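PDB 5OLC: galactonate dehydratase from Zobellia galactanivorans, which is a member of the enolase superfamily, pairing an N-terminal capping domain with a TIM-barrel-like C-terminal domain. Local coordinates for residues 69-74 against 88-93; 82-86 against 285-289; 160-164 against 192-197. The contacts are given in a common frame with arbitrary orientation. Residues are numbered along the deposited sequence.

In the fold
Interactions 1 and 2 are neighbours, their centres 13 Å apart, and share helix 82-93: its N-terminal part meets helix 283-296 of the barrel domain in interaction 2, its C-terminal part meets the end of helix 60-70 in interaction 1. They touch through Leu74 CD2 and Leu85 CD2, 3.8 Å apart. Interaction 1 packs two helices of the N-terminal domain together, and interaction 2 joins that domain to the barrel across 198 intervening residues. Interaction 3 falls within that span, joining helix 154-165 to the end of helix 179-193 on the opposite side of the chain's centre, its centre 47 Å from that of interaction 1 and 39 Å from that of interaction 2.

Interaction 1 (69-74 against 88-93); sequences FFTPFL and EMYRRS
This is an aromatic-rich helix-to-helix contact inside the N-terminal domain, where the end of helix 60-70 and the residues after it pack against the last residues of helix 82-93. Phe69 and Phe70 are helical, Leu74 N is bonded to Thr71 O at 3.1 Å, and 88-93 is helical. The CA atoms of Phe70 and Met89 lie 6.4 Å apart and those of Phe73 and Glu88 7.7 Å apart.

Phe70 (chi1 m) is buried. One face of its ring receives Met89, with SD 4.5 Å from the ring centroid in a Met-aromatic contact and CG 3.9 Å from Phe70 CD1. At the ring edge Phe70 CZ meets Ser93 CB at 3.5 Å. Leu102, Ala105 and Ile106 of helix 101-120 also pack on Phe70, and Leu74 CD1 lies 4.0 Å from Met89 SD.

Toward the surface, Phe73 carries the unusual chi1 of -11° and offers its ring face to Arg92 (chi1 and chi2 m, chi3 t). Arg92 CD sits 3.8 Å from the ring centroid, almost on its normal, and the guanidinium lies flat on the ring, centres 4.2 Å apart and planes at 23°. Glu88 (chi1 t, chi2 p), one turn back, receives Arg92 NE at 2.9 Å and NH2 at 2.8 Å on OE1, making an i to i+4 salt bridge. Phe69 CE2 approaches Arg92 CB at 4.3 Å.

With no hydrogen bond joining the segments, cohesion comes from apolar packing inside and a cation-pi stack outside, where the salt bridge to Glu88 is consistent with holding the guanidinium in place over the Phe73 ring.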
ATOM      1  N   PHE A  69       8.826  27.866 -32.587  1.00 47.30           N
ATOM      2  CA  PHE A  69       9.127  28.304 -31.222  1.00 46.43           C
ATOM      3  C   PHE A  69      10.549  27.944 -30.822  1.00 49.92           C
ATOM      4  O   PHE A  69      11.242  28.787 -30.257  1.00 47.83           O
ATOM      5  CB  PHE A  69       8.089  27.777 -30.201  1.00 47.33           C
ATOM      6  CG  PHE A  69       8.480  28.011 -28.757  1.00 47.73           C
ATOM      7  CD1 PHE A  69       8.333  29.267 -28.170  1.00 49.14           C
ATOM      8  CD2 PHE A  69       9.017  26.984 -27.991  1.00 48.89           C
ATOM      9  CE1 PHE A  69       8.721  29.486 -26.843  1.00 49.19           C
ATOM     10  CE2 PHE A  69       9.395  27.204 -26.667  1.00 50.28           C
ATOM     11  CZ  PHE A  69       9.249  28.453 -26.104  1.00 47.54           C
ATOM     12  N   PHE A  70      10.973  26.703 -31.126  1.00 48.55           N
ATOM     13  CA  PHE A  70      12.310  26.186 -30.806  1.00 48.98           C
ATOM     14  C   PHE A  70      13.372  26.593 -31.794  1.00 54.80           C
ATOM     15  O   PHE A  70      14.558  26.534 -31.448  1.00 56.79           O
ATOM     16  CB  PHE A  70      12.316  24.650 -30.708  1.00 50.71           C
ATOM     17  CG  PHE A  70      11.355  24.075 -29.694  1.00 52.50           C
ATOM     18  CD1 PHE A  70      11.512  24.334 -28.335  1.00 54.54           C
ATOM     19  CD2 PHE A  70      10.301  23.259 -30.098  1.00 54.90           C
ATOM     20  CE1 PHE A  70      10.625  23.811 -27.407  1.00 55.36           C
ATOM     21  CE2 PHE A  70       9.415  22.733 -29.168  1.00 57.53           C
ATOM     22  CZ  PHE A  70       9.587  23.007 -27.828  1.00 55.59           C
ATOM     23  N   THR A  71      12.971  26.956 -33.036  1.00 49.65           N
ATOM     24  CA  THR A  71      13.903  27.278 -34.116  1.00 47.99           C
ATOM     25  C   THR A  71      14.916  28.326 -33.656  1.00 50.99           C
ATOM     26  O   THR A  71      16.087  27.995 -33.784  1.00 50.50           O
ATOM     27  CB  THR A  71      13.179  27.578 -35.425  1.00 46.40           C
ATOM     28  OG1 THR A  71      12.463  26.403 -35.803  1.00 37.83           O
ATOM     29  CG2 THR A  71      14.124  27.923 -36.547  1.00 43.40           C
ATOM     30  N   PRO A  72      14.574  29.466 -32.995  1.00 49.26           N
ATOM     31  CA  PRO A  72      15.635  30.410 -32.553  1.00 49.28           C
ATOM     32  C   PRO A  72      16.773  29.824 -31.706  1.00 54.37           C
ATOM     33  O   PRO A  72      17.924  30.217 -31.937  1.00 53.41           O
ATOM     34  CB  PRO A  72      14.871  31.484 -31.780  1.00 50.76           C
ATOM     35  CG  PRO A  72      13.522  31.477 -32.393  1.00 55.71           C
ATOM     36  CD  PRO A  72      13.234  30.037 -32.743  1.00 51.48           C
ATOM     37  N   PHE A  73      16.471  28.876 -30.764  1.00 51.24           N
ATOM     38  CA  PHE A  73      17.466  28.253 -29.864  1.00 51.22           C
ATOM     39  C   PHE A  73      18.123  26.967 -30.411  1.00 54.15           C
ATOM     40  O   PHE A  73      18.779  26.233 -29.654  1.00 51.55           O
ATOM     41  CB  PHE A  73      16.890  27.982 -28.462  1.00 53.73           C
ATOM     42  CG  PHE A  73      15.556  28.591 -28.128  1.00 56.76           C
ATOM     43  CD1 PHE A  73      15.475  29.861 -27.567  1.00 60.64           C
ATOM     44  CD2 PHE A  73      14.385  27.874 -28.312  1.00 60.41           C
ATOM     45  CE1 PHE A  73      14.242  30.417 -27.233  1.00 61.82           C
ATOM     46  CE2 PHE A  73      13.151  28.427 -27.969  1.00 63.86           C
ATOM     47  CZ  PHE A  73      13.087  29.700 -27.443  1.00 61.81           C
ATOM     48  N   LEU A  74      17.951  26.694 -31.720  1.00 51.28           N
ATOM     49  CA  LEU A  74      18.527  25.506 -32.346  1.00 50.80           C
ATOM     50  C   LEU A  74      19.530  25.831 -33.461  1.00 57.35           C
ATOM     51  O   LEU A  74      20.400  25.012 -33.769  1.00 58.23           O
ATOM     52  CB  LEU A  74      17.433  24.557 -32.875  1.00 49.50           C
ATOM     53  CG  LEU A  74      16.601  23.766 -31.886  1.00 51.53           C
ATOM     54  CD1 LEU A  74      15.662  22.867 -32.607  1.00 51.34           C
ATOM     55  CD2 LEU A  74      17.443  22.920 -30.974  1.00 49.92           C
ATOM     56  N   GLU A  88      17.744  21.139 -24.505  1.00 57.74           N
ATOM     57  CA  GLU A  88      17.539  22.589 -24.621  1.00 57.95           C
ATOM     58  C   GLU A  88      16.044  22.841 -24.858  1.00 62.71           C
ATOM     59  O   GLU A  88      15.432  23.606 -24.117  1.00 63.91           O
ATOM     60  CB  GLU A  88      18.413  23.201 -25.738  1.00 59.28           C
ATOM     61  CG  GLU A  88      18.148  24.675 -26.027  1.00 68.76           C
ATOM     62  CD  GLU A  88      18.634  25.744 -25.059  1.00 92.75           C
ATOM     63  OE1 GLU A  88      18.432  26.937 -25.381  1.00 95.84           O
ATOM     64  OE2 GLU A  88      19.219  25.413 -23.999  1.00 81.88           O
ATOM     65  N   MET A  89      15.450  22.124 -25.841  1.00 57.11           N
ATOM     66  CA  MET A  89      14.036  22.173 -26.195  1.00 54.77           C
ATOM     67  C   MET A  89      13.181  21.821 -25.005  1.00 57.97           C
ATOM     68  O   MET A  89      12.173  22.470 -24.788  1.00 57.37           O
ATOM     69  CB  MET A  89      13.745  21.202 -27.342  1.00 56.31           C
ATOM     70  CG  MET A  89      14.281  21.658 -28.685  1.00 58.14           C
ATOM     71  SD  MET A  89      13.612  20.603 -29.980  1.00 60.68           S
ATOM     72  CE  MET A  89      14.709  19.244 -29.918  1.00 56.25           C
ATOM     73  N   TYR A  90      13.588  20.809 -24.216  1.00 56.88           N
ATOM     74  CA  TYR A  90      12.877  20.399 -22.997  1.00 57.87           C
ATOM     75  C   TYR A  90      12.928  21.519 -21.971  1.00 63.73           C
ATOM     76  O   TYR A  90      11.873  21.994 -21.591  1.00 63.54           O
ATOM     77  CB  TYR A  90      13.417  19.085 -22.415  1.00 60.24           C
ATOM     78  CG  TYR A  90      12.615  18.589 -21.227  1.00 64.74           C
ATOM     79  CD1 TYR A  90      11.417  17.900 -21.405  1.00 67.51           C
ATOM     80  CD2 TYR A  90      13.054  18.806 -19.924  1.00 65.61           C
ATOM     81  CE1 TYR A  90      10.672  17.447 -20.314  1.00 67.40           C
ATOM     82  CE2 TYR A  90      12.306  18.381 -18.828  1.00 66.34           C
ATOM     83  CZ  TYR A  90      11.125  17.687 -19.027  1.00 74.42           C
ATOM     84  OH  TYR A  90      10.410  17.241 -17.938  1.00 78.34           O
ATOM     85  N   ARG A  91      14.136  21.994 -21.573  1.00 62.51           N
ATOM     86  CA  ARG A  91      14.293  23.116 -20.628  1.00 62.98           C
ATOM     87  C   ARG A  91      13.417  24.320 -21.011  1.00 67.96           C
ATOM     88  O   ARG A  91      12.818  24.935 -20.131  1.00 68.56           O
ATOM     89  CB  ARG A  91      15.773  23.533 -20.469  1.00 63.99           C
ATOM     90  CG  ARG A  91      16.594  22.662 -19.513  1.00 76.80           C
ATOM     91  CD  ARG A  91      16.451  23.053 -18.033  1.00 97.59           C
ATOM     92  NE  ARG A  91      17.319  24.169 -17.627  1.00116.49           N
ATOM     93  CZ  ARG A  91      17.665  24.443 -16.367  1.00134.18           C
ATOM     94  NH1 ARG A  91      17.239  23.674 -15.368  1.00116.87           N
ATOM     95  NH2 ARG A  91      18.456  25.473 -16.098  1.00123.42           N
ATOM     96  N   ARG A  92      13.270  24.586 -22.325  1.00 64.90           N
ATOM     97  CA  ARG A  92      12.457  25.683 -22.841  1.00 65.27           C
ATOM     98  C   ARG A  92      10.941  25.409 -22.751  1.00 73.57           C
ATOM     99  O   ARG A  92      10.182  26.307 -22.369  1.00 74.31           O
ATOM    100  CB  ARG A  92      12.848  26.040 -24.299  1.00 62.85           C
ATOM    101  CG  ARG A  92      14.290  26.497 -24.530  1.00 68.95           C
ATOM    102  CD  ARG A  92      14.602  27.946 -24.160  1.00 70.74           C
ATOM    103  NE  ARG A  92      16.040  28.206 -24.269  1.00 72.14           N
ATOM    104  CZ  ARG A  92      16.608  29.409 -24.306  1.00 76.85           C
ATOM    105  NH1 ARG A  92      15.864  30.505 -24.259  1.00 62.63           N
ATOM    106  NH2 ARG A  92      17.925  29.523 -24.414  1.00 58.47           N
ATOM    107  N   SER A  93      10.502  24.180 -23.115  1.00 72.74           N
ATOM    108  CA  SER A  93       9.075  23.829 -23.198  1.00 74.57           C
ATOM    109  C   SER A  93       8.392  23.230 -21.946  1.00 82.92           C
ATOM    110  O   SER A  93       7.182  23.380 -21.841  1.00 83.12           O
ATOM    111  CB  SER A  93       8.823  22.888 -24.371  1.00 78.63           C
ATOM    112  OG  SER A  93       9.136  21.541 -24.058  1.00 90.06           O
TER

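Interaction 2 (82-86 against 285-289); sequences HEVLW and TEVKK
Two helices from different domains cross almost at right angles here: the axes of 82-86 and 285-289 approach to 12.3 Å with a signed angle of -94°, and the nearest CA atoms, those of Glu83 and Thr285, are 7.4 Å apart. At that axis spacing, side chains have to fill the gap.

Trp86 (chi1 t, -158°; chi2 104°) points its CA-to-CB bond toward 285-289, and its indole lies against Thr285 and Glu286. Over one ring face lie the methyl of Thr285 and the carboxylate of Glu286, with CZ2 3.4 Å from Glu286 OE1 and CD1 4.0 Å from Thr285 CB.

Thr285, chi1 m, sends OG1 to the edge of the His82 ring, 3.0 Å from CD2, and is hydrogen-bonded there to Asp110 and Trp114 of helix 101-120; its CG2 rests 3.8 Å from Glu83 CG. His82 adopts chi1 p. Trp86 NE1 hydrogen-bonds to Gly282 O, and Glu286, chi1 -148° and chi2 p, pairs through OE2 with Lys259.

Glu83 has an off-well chi1 of -94° and an extended chi2, forming a salt bridge from OE2 to NZ of Lys289 at 3.4 Å; the lysine side chain runs m, t, t and turns at chi4 to p. Glu83 OE1 forms salt bridges with Lys288 and Lys133 of the third subunit.

This buried interface between capping domain and barrel therefore combines indole packing with charge pairing, and Glu83 carries the ionic network onward into a neighbouring subunit.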
ATOM      1  N   HIS A  82      22.633  15.439 -30.535  1.00 54.26           N
ATOM      2  CA  HIS A  82      21.178  15.544 -30.600  1.00 53.38           C
ATOM      3  C   HIS A  82      20.518  15.675 -29.232  1.00 57.01           C
ATOM      4  O   HIS A  82      19.501  16.380 -29.102  1.00 57.01           O
ATOM      5  CB  HIS A  82      20.597  14.361 -31.392  1.00 54.24           C
ATOM      6  CG  HIS A  82      20.695  13.064 -30.667  1.00 58.23           C
ATOM      7  ND1 HIS A  82      21.856  12.315 -30.682  1.00 60.72           N
ATOM      8  CD2 HIS A  82      19.801  12.466 -29.854  1.00 59.94           C
ATOM      9  CE1 HIS A  82      21.628  11.276 -29.893  1.00 59.77           C
ATOM     10  NE2 HIS A  82      20.407  11.329 -29.368  1.00 59.96           N
ATOM     11  N   GLU A  83      21.099  14.998 -28.211  1.00 51.69           N
ATOM     12  CA  GLU A  83      20.585  15.029 -26.838  1.00 50.34           C
ATOM     13  C   GLU A  83      20.783  16.394 -26.193  1.00 49.32           C
ATOM     14  O   GLU A  83      19.958  16.783 -25.372  1.00 48.71           O
ATOM     15  CB  GLU A  83      21.188  13.912 -25.983  1.00 51.68           C
ATOM     16  CG  GLU A  83      20.333  12.657 -25.938  1.00 58.51           C
ATOM     17  CD  GLU A  83      20.908  11.422 -25.262  1.00 68.42           C
ATOM     18  OE1 GLU A  83      21.551  11.557 -24.196  1.00 42.03           O
ATOM     19  OE2 GLU A  83      20.657  10.306 -25.774  1.00 66.10           O
ATOM     20  N   VAL A  84      21.825  17.150 -26.614  1.00 42.03           N
ATOM     21  CA  VAL A  84      22.078  18.502 -26.102  1.00 40.56           C
ATOM     22  C   VAL A  84      20.954  19.432 -26.590  1.00 44.15           C
ATOM     23  O   VAL A  84      20.513  20.324 -25.853  1.00 43.01           O
ATOM     24  CB  VAL A  84      23.489  19.033 -26.474  1.00 43.65           C
ATOM     25  CG1 VAL A  84      23.872  20.272 -25.662  1.00 43.09           C
ATOM     26  CG2 VAL A  84      24.537  17.953 -26.315  1.00 43.55           C
ATOM     27  N   LEU A  85      20.464  19.179 -27.821  1.00 41.53           N
ATOM     28  CA  LEU A  85      19.369  19.945 -28.440  1.00 40.98           C
ATOM     29  C   LEU A  85      18.047  19.573 -27.792  1.00 47.28           C
ATOM     30  O   LEU A  85      17.273  20.470 -27.472  1.00 44.76           O
ATOM     31  CB  LEU A  85      19.320  19.742 -29.972  1.00 39.60           C
ATOM     32  CG  LEU A  85      20.618  20.026 -30.731  1.00 42.03           C
ATOM     33  CD1 LEU A  85      20.543  19.537 -32.139  1.00 39.82           C
ATOM     34  CD2 LEU A  85      20.975  21.500 -30.704  1.00 44.18           C
ATOM     35  N   TRP A  86      17.809  18.247 -27.567  1.00 48.60           N
ATOM     36  CA  TRP A  86      16.595  17.700 -26.941  1.00 50.01           C
ATOM     37  C   TRP A  86      16.428  18.290 -25.564  1.00 55.85           C
ATOM     38  O   TRP A  86      15.350  18.779 -25.250  1.00 56.33           O
ATOM     39  CB  TRP A  86      16.639  16.173 -26.871  1.00 49.44           C
ATOM     40  CG  TRP A  86      15.303  15.524 -26.742  1.00 51.18           C
ATOM     41  CD1 TRP A  86      14.607  14.890 -27.725  1.00 54.27           C
ATOM     42  CD2 TRP A  86      14.517  15.401 -25.549  1.00 51.57           C
ATOM     43  NE1 TRP A  86      13.407  14.423 -27.229  1.00 53.63           N
ATOM     44  CE2 TRP A  86      13.333  14.711 -25.897  1.00 55.11           C
ATOM     45  CE3 TRP A  86      14.690  15.822 -24.215  1.00 53.24           C
ATOM     46  CZ2 TRP A  86      12.336  14.423 -24.966  1.00 54.73           C
ATOM     47  CZ3 TRP A  86      13.679  15.579 -23.302  1.00 54.89           C
ATOM     48  CH2 TRP A  86      12.521  14.882 -23.677  1.00 55.59           C
ATOM     49  N   THR A 285      14.906   9.630 -29.656  1.00 39.97           N
ATOM     50  CA  THR A 285      15.623   9.759 -28.393  1.00 38.03           C
ATOM     51  C   THR A 285      14.737   9.344 -27.266  1.00 42.15           C
ATOM     52  O   THR A 285      15.168   8.528 -26.481  1.00 43.96           O
ATOM     53  CB  THR A 285      16.126  11.197 -28.196  1.00 45.38           C
ATOM     54  OG1 THR A 285      16.942  11.564 -29.304  1.00 47.71           O
ATOM     55  CG2 THR A 285      16.858  11.408 -26.856  1.00 39.46           C
ATOM     56  N   GLU A 286      13.505   9.878 -27.165  1.00 40.72           N
ATOM     57  CA  GLU A 286      12.643   9.516 -26.039  1.00 41.67           C
ATOM     58  C   GLU A 286      12.010   8.171 -26.188  1.00 46.99           C
ATOM     59  O   GLU A 286      12.030   7.460 -25.198  1.00 49.62           O
ATOM     60  CB  GLU A 286      11.597  10.565 -25.676  1.00 43.18           C
ATOM     61  CG  GLU A 286      11.277  10.575 -24.184  1.00 51.14           C
ATOM     62  CD  GLU A 286      12.256  11.313 -23.284  1.00 71.93           C
ATOM     63  OE1 GLU A 286      13.432  11.489 -23.678  1.00 64.26           O
ATOM     64  OE2 GLU A 286      11.837  11.723 -22.177  1.00 58.83           O
ATOM     65  N   VAL A 287      11.499   7.766 -27.386  1.00 40.56           N
ATOM     66  CA  VAL A 287      10.935   6.411 -27.533  1.00 38.53           C
ATOM     67  C   VAL A 287      11.984   5.356 -27.183  1.00 44.35           C
ATOM     68  O   VAL A 287      11.624   4.332 -26.607  1.00 44.73           O
ATOM     69  CB  VAL A 287      10.227   6.144 -28.864  1.00 41.00           C
ATOM     70  CG1 VAL A 287       9.767   4.689 -28.958  1.00 41.02           C
ATOM     71  CG2 VAL A 287       9.033   7.074 -29.007  1.00 40.26           C
ATOM     72  N   LYS A 288      13.287   5.642 -27.418  1.00 41.92           N
ATOM     73  CA  LYS A 288      14.365   4.724 -26.989  1.00 41.63           C
ATOM     74  C   LYS A 288      14.436   4.680 -25.455  1.00 42.44           C
ATOM     75  O   LYS A 288      14.611   3.606 -24.884  1.00 40.65           O
ATOM     76  CB  LYS A 288      15.739   5.134 -27.554  1.00 44.00           C
ATOM     77  CG  LYS A 288      16.499   4.003 -28.267  1.00 59.37           C
ATOM     78  CD  LYS A 288      16.872   2.801 -27.378  1.00 68.33           C
ATOM     79  CE  LYS A 288      18.182   2.174 -27.785  1.00 77.49           C
ATOM     80  NZ  LYS A 288      18.375   0.846 -27.142  1.00 92.30           N
ATOM     81  N   LYS A 289      14.280   5.841 -24.792  1.00 38.55           N
ATOM     82  CA  LYS A 289      14.310   5.900 -23.324  1.00 38.81           C
ATOM     83  C   LYS A 289      13.088   5.185 -22.734  1.00 41.48           C
ATOM     84  O   LYS A 289      13.218   4.403 -21.782  1.00 40.17           O
ATOM     85  CB  LYS A 289      14.495   7.336 -22.817  1.00 41.24           C
ATOM     86  CG  LYS A 289      15.861   7.923 -23.191  1.00 37.92           C
ATOM     87  CD  LYS A 289      16.063   9.239 -22.428  1.00 46.58           C
ATOM     88  CE  LYS A 289      17.494   9.625 -22.144  1.00 40.23           C
ATOM     89  NZ  LYS A 289      18.221   9.908 -23.387  1.00 39.18           N
TER

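Interaction 3 (160-164 against 192-197); sequences ALLYK and AIGPDM
Helix 154-165 packs here against the C-terminal end of helix 179-193 and the loop leading on to strand 198-202, with the CA atoms of Leu161 and Ile193 6.3 Å apart. Ala160 points its methyl at the second helix, CB lying 4.1 Å from Ile193 CG2. Leu161 (chi1 m, chi2 t) starts sideways but brings CD2 to 3.9 Å from Ala192 CB and 3.6 Å from Ala192 O. Tyr163, chi1 m, adds its CB at 4.4 Å from Met197 CE; the rest of its side chain leads away from 192-197, and the residue also packs on Thr171 of strand 170-174.

Lys164 makes the polar link. Its chain is extended, t at chi1 to chi3, then bends at chi4 (p), so that NZ donates a 2.8 Å hydrogen bond to Ile193 O at the end of the helix, while CB lies 4.1 Å from the sulfur SD of the fully extended Met197. Just beyond Ile193, Gly194 leaves helical geometry with phi 78° and psi -165°, and the chain turns through Pro195 and Asp196 to Met197.

Adjacent outer helices of a beta/alpha barrel meet in this way: 154-165 and 179-193 precede the parallel neighbours 170-174 and 198-202, so the contact joins consecutive strand-helix units of the enolase-type C-terminal domain.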
ATOM      1  N   ALA A 160      -9.972  -6.530 -46.047  1.00 90.50           N
ATOM      2  CA  ALA A 160      -9.296  -7.545 -45.243  1.00 89.82           C
ATOM      3  C   ALA A 160      -8.739  -8.655 -46.128  1.00 92.64           C
ATOM      4  O   ALA A 160      -7.568  -9.008 -45.988  1.00 92.12           O
ATOM      5  CB  ALA A 160     -10.263  -8.130 -44.234  1.00 90.51           C
ATOM      6  N   LEU A 161      -9.572  -9.188 -47.055  1.00 88.63           N
ATOM      7  CA  LEU A 161      -9.182 -10.253 -47.988  1.00 87.75           C
ATOM      8  C   LEU A 161      -8.024  -9.818 -48.888  1.00 89.65           C
ATOM      9  O   LEU A 161      -7.174 -10.644 -49.223  1.00 89.11           O
ATOM     10  CB  LEU A 161     -10.385 -10.739 -48.815  1.00 87.50           C
ATOM     11  CG  LEU A 161     -11.440 -11.531 -48.049  1.00 91.62           C
ATOM     12  CD1 LEU A 161     -12.774 -11.459 -48.736  1.00 91.89           C
ATOM     13  CD2 LEU A 161     -11.021 -12.970 -47.846  1.00 94.34           C
ATOM     14  N   LEU A 162      -7.975  -8.508 -49.225  1.00 84.67           N
ATOM     15  CA  LEU A 162      -6.914  -7.877 -50.010  1.00 84.14           C
ATOM     16  C   LEU A 162      -5.590  -7.977 -49.239  1.00 88.07           C
ATOM     17  O   LEU A 162      -4.582  -8.390 -49.822  1.00 88.20           O
ATOM     18  CB  LEU A 162      -7.277  -6.396 -50.308  1.00 83.93           C
ATOM     19  CG  LEU A 162      -6.150  -5.443 -50.777  1.00 88.13           C
ATOM     20  CD1 LEU A 162      -5.859  -5.587 -52.257  1.00 87.90           C
ATOM     21  CD2 LEU A 162      -6.497  -4.005 -50.477  1.00 90.51           C
ATOM     22  N   TYR A 163      -5.613  -7.630 -47.923  1.00 83.28           N
ATOM     23  CA  TYR A 163      -4.448  -7.671 -47.038  1.00 82.13           C
ATOM     24  C   TYR A 163      -3.881  -9.081 -46.890  1.00 87.33           C
ATOM     25  O   TYR A 163      -2.663  -9.242 -46.976  1.00 87.01           O
ATOM     26  CB  TYR A 163      -4.755  -7.054 -45.670  1.00 82.02           C
ATOM     27  CG  TYR A 163      -5.149  -5.594 -45.693  1.00 82.81           C
ATOM     28  CD1 TYR A 163      -4.583  -4.710 -46.607  1.00 84.34           C
ATOM     29  CD2 TYR A 163      -6.016  -5.072 -44.737  1.00 83.83           C
ATOM     30  CE1 TYR A 163      -4.927  -3.360 -46.616  1.00 84.60           C
ATOM     31  CE2 TYR A 163      -6.348  -3.717 -44.721  1.00 84.51           C
ATOM     32  CZ  TYR A 163      -5.799  -2.864 -45.661  1.00 90.12           C
ATOM     33  OH  TYR A 163      -6.132  -1.534 -45.655  1.00 90.38           O
ATOM     34  N   LYS A 164      -4.757 -10.103 -46.703  1.00 84.83           N
ATOM     35  CA  LYS A 164      -4.353 -11.515 -46.591  1.00 84.86           C
ATOM     36  C   LYS A 164      -3.652 -11.954 -47.887  1.00 90.06           C
ATOM     37  O   LYS A 164      -2.616 -12.616 -47.821  1.00 89.79           O
ATOM     38  CB  LYS A 164      -5.563 -12.418 -46.286  1.00 86.80           C
ATOM     39  CG  LYS A 164      -5.161 -13.806 -45.811  1.00100.17           C
ATOM     40  CD  LYS A 164      -6.346 -14.756 -45.686  1.00109.49           C
ATOM     41  CE  LYS A 164      -5.908 -16.194 -45.479  1.00119.52           C
ATOM     42  NZ  LYS A 164      -5.433 -16.463 -44.088  1.00127.97           N
ATOM     43  N   ALA A 192     -13.672 -14.341 -42.987  1.00 88.71           N
ATOM     44  CA  ALA A 192     -12.971 -14.091 -44.241  1.00 89.20           C
ATOM     45  C   ALA A 192     -11.482 -14.436 -44.179  1.00 96.26           C
ATOM     46  O   ALA A 192     -10.994 -15.172 -45.040  1.00 95.67           O
ATOM     47  CB  ALA A 192     -13.153 -12.646 -44.655  1.00 89.75           C
ATOM     48  N   ILE A 193     -10.763 -13.898 -43.166  1.00 95.50           N
ATOM     49  CA  ILE A 193      -9.313 -14.084 -42.974  1.00 96.26           C
ATOM     50  C   ILE A 193      -8.942 -15.512 -42.516  1.00101.10           C
ATOM     51  O   ILE A 193      -7.793 -15.924 -42.674  1.00100.68           O
ATOM     52  CB  ILE A 193      -8.682 -12.994 -42.045  1.00 99.36           C
ATOM     53  CG1 ILE A 193      -9.214 -13.085 -40.584  1.00100.06           C
ATOM     54  CG2 ILE A 193      -8.855 -11.589 -42.645  1.00 99.30           C
ATOM     55  CD1 ILE A 193      -8.314 -12.489 -39.478  1.00109.42           C
ATOM     56  N   GLY A 194      -9.906 -16.233 -41.955  1.00 98.22           N
ATOM     57  CA  GLY A 194      -9.694 -17.583 -41.450  1.00 98.31           C
ATOM     58  C   GLY A 194      -9.003 -17.589 -40.099  1.00102.61           C
ATOM     59  O   GLY A 194      -8.918 -16.545 -39.439  1.00102.54           O
ATOM     60  N   PRO A 195      -8.462 -18.746 -39.662  1.00 98.91           N
ATOM     61  CA  PRO A 195      -7.812 -18.790 -38.345  1.00 98.74           C
ATOM     62  C   PRO A 195      -6.318 -18.438 -38.308  1.00102.26           C
ATOM     63  O   PRO A 195      -5.811 -18.081 -37.239  1.00102.14           O
ATOM     64  CB  PRO A 195      -8.054 -20.233 -37.898  1.00100.48           C
ATOM     65  CG  PRO A 195      -8.167 -21.018 -39.165  1.00104.58           C
ATOM     66  CD  PRO A 195      -8.478 -20.082 -40.297  1.00100.09           C
ATOM     67  N   ASP A 196      -5.619 -18.563 -39.448  1.00 97.61           N
ATOM     68  CA  ASP A 196      -4.177 -18.365 -39.551  1.00 96.99           C
ATOM     69  C   ASP A 196      -3.706 -16.914 -39.419  1.00 98.44           C
ATOM     70  O   ASP A 196      -2.594 -16.688 -38.929  1.00 98.24           O
ATOM     71  CB  ASP A 196      -3.650 -18.991 -40.847  1.00 99.39           C
ATOM     72  CG  ASP A 196      -4.003 -20.455 -40.976  1.00116.14           C
ATOM     73  OD1 ASP A 196      -3.608 -21.243 -40.088  1.00118.51           O
ATOM     74  OD2 ASP A 196      -4.696 -20.812 -41.952  1.00123.73           O
ATOM     75  N   MET A 197      -4.522 -15.941 -39.852  1.00 92.46           N
ATOM     76  CA  MET A 197      -4.128 -14.532 -39.781  1.00 90.99           C
ATOM     77  C   MET A 197      -4.520 -13.904 -38.441  1.00 90.24           C
ATOM     78  O   MET A 197      -5.646 -14.118 -37.977  1.00 89.99           O
ATOM     79  CB  MET A 197      -4.734 -13.746 -40.956  1.00 93.50           C
ATOM     80  CG  MET A 197      -4.013 -12.460 -41.250  1.00 97.40           C
ATOM     81  SD  MET A 197      -4.958 -11.405 -42.367  1.00101.88           S
ATOM     82  CE  MET A 197      -3.854 -10.049 -42.528  1.00 98.42           C
TER